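Local structure of Cro protein (Xylella fastidiosa, 3BD1) at the interface of chains A and B. The protein is a helix-turn-helix transcription factor from a putative prophage element that probably binds operator DNA to repress phage genes. Coordinates in Å, arbitrary orientation; residue numbers count along the deposited sequence, not the author numbering. Chains: chain A/B, Cro protein.

The interface of chains A and B. Residues chain A 11-13, 16; chain B 10, 47-48, 50.
B:Asn50, in the loop after helix 42-48, reaches with its side chain across to the start of helix 14-21 of chain A, where it meets A:Ser13 and A:Ala16. Both chains are copies of a Cro protein; helix 14-21 opens its helix-turn-helix motif and 25-34 is the recognition helix. The interface is two-fold symmetric and may be that of the functional dimer. B:Asn50 sits in a left-handed turn, which asparagine tolerates well, and its amide offers a donor: ND2 gives the hydroxyl OG of A:Ser13 a hydrogen bond of 2.7 Å, short but bent, since OG stands well above the amide plane. That hydroxyl turns back over the helix start (chi1 68°) and accepts from the backbone N of A:Ala16 at 3.0 Å, fairly straight (160° at H), making A:Ser13 the N-cap. Serine suits the place because one small hydroxyl can take both N-H groups. CG of B:Asn50 is anti to its backbone N (chi1 -161°), carrying the amide out to the cap, where its flat face lies against the A:Gly12-A:Ser13 backbone, OD1 3.5 Å from C of A:Gly12. CB of B:Asn50 packs against the methyl of A:Ala16 at 3.8 Å; alanine is short enough to let the loop approach this closely. The carbonyl O of A:Leu11 makes a long, poorly directed contact with NZ of B:Lys10; the better link is a water, 2.7 Å from NZ, from that oxygen and from O of B:Val48. The flexible lysine chain folds twice to bring NZ there, and its positive charge would suit two carbonyls that close helices 3-11 and 42-48. A:Leu11 also supplies a methyl, CD1, packed 3.7 Å from O of B:Val48.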
loop_
_atom_site.group_PDB
_atom_site.type_symbol
_atom_site.label_atom_id
_atom_site.label_comp_id
_atom_site.label_asym_id
_atom_site.label_seq_id
_atom_site.Cartn_x
_atom_site.Cartn_y
_atom_site.Cartn_z
ATOM N N LEU A 11 -5.917 5.338 1.726
ATOM C CA LEU A 11 -6.323 5.694 0.362
ATOM C C LEU A 11 -6.479 4.474 -0.550
ATOM O O LEU A 11 -7.288 4.488 -1.483
ATOM C CB LEU A 11 -5.346 6.703 -0.231
ATOM C CG LEU A 11 -5.567 8.183 0.124
ATOM C CD1 LEU A 11 -6.805 8.726 -0.617
ATOM C CD2 LEU A 11 -5.657 8.416 1.620
ATOM N N GLY A 12 -5.685 3.442 -0.271
ATOM C CA GLY A 12 -5.780 2.174 -0.926
ATOM C C GLY A 12 -4.616 1.771 -1.788
ATOM O O GLY A 12 -4.373 0.590 -2.040
ATOM N N SER A 13 -3.887 2.770 -2.247
ATOM C CA SER A 13 -2.708 2.535 -3.055
ATOM C C SER A 13 -1.805 3.755 -3.044
ATOM O O SER A 13 -2.222 4.865 -2.723
ATOM C CB SER A 13 -3.094 2.240 -4.502
ATOM O OG SER A 13 -3.647 3.376 -5.138
ATOM N N ALA A 16 -3.298 6.325 -5.424
ATOM C CA ALA A 16 -4.409 7.097 -4.878
ATOM C C ALA A 16 -3.900 8.151 -3.894
ATOM O O ALA A 16 -4.363 9.291 -3.897
ATOM C CB ALA A 16 -5.456 6.192 -4.263
ATOM N N LYS B 10 -15.848 6.760 0.463
ATOM C CA LYS B 10 -14.533 6.173 0.174
ATOM C C LYS B 10 -13.434 6.939 0.865
ATOM O O LYS B 10 -12.543 6.335 1.477
ATOM C CB LYS B 10 -14.286 6.138 -1.321
ATOM C CG LYS B 10 -13.002 5.459 -1.706
ATOM C CD LYS B 10 -12.906 3.992 -1.347
ATOM C CE LYS B 10 -11.695 3.303 -1.960
ATOM N NZ LYS B 10 -10.382 3.775 -1.433
ATOM N N ARG B 47 -9.236 8.884 -9.616
ATOM C CA ARG B 47 -7.904 8.606 -9.095
ATOM C C ARG B 47 -7.863 8.549 -7.574
ATOM O O ARG B 47 -7.298 7.605 -6.971
ATOM C CB ARG B 47 -6.907 9.640 -9.613
ATOM C CG ARG B 47 -6.600 9.513 -11.096
ATOM C CD ARG B 47 -5.738 10.649 -11.565
ATOM N NE ARG B 47 -4.424 10.595 -10.933
ATOM C CZ ARG B 47 -3.757 11.639 -10.446
ATOM N NH1 ARG B 47 -4.202 12.891 -10.425
ATOM N NH2 ARG B 47 -2.578 11.370 -9.934
ATOM N N VAL B 48 -8.440 9.556 -6.939
ATOM C CA VAL B 48 -8.304 9.657 -5.484
ATOM C C VAL B 48 -9.139 8.611 -4.759
ATOM O O VAL B 48 -8.853 8.268 -3.608
ATOM C CB VAL B 48 -8.594 11.073 -4.927
ATOM C CG1 VAL B 48 -7.667 12.134 -5.544
ATOM C CG2 VAL B 48 -10.066 11.456 -5.028
ATOM N N ASN B 50 -9.171 5.594 -5.700
ATOM C CA ASN B 50 -8.499 4.330 -6.020
ATOM C C ASN B 50 -9.308 3.526 -7.004
ATOM O O ASN B 50 -9.313 2.296 -6.960
ATOM C CB ASN B 50 -8.144 3.514 -4.765
ATOM C CG ASN B 50 -7.078 2.455 -4.965
ATOM O OD1 ASN B 50 -7.043 1.410 -4.246
ATOM N ND2 ASN B 50 -6.190 2.752 -5.880
HETATM O O HOH W 1 -9.352 6.238 -1.921
#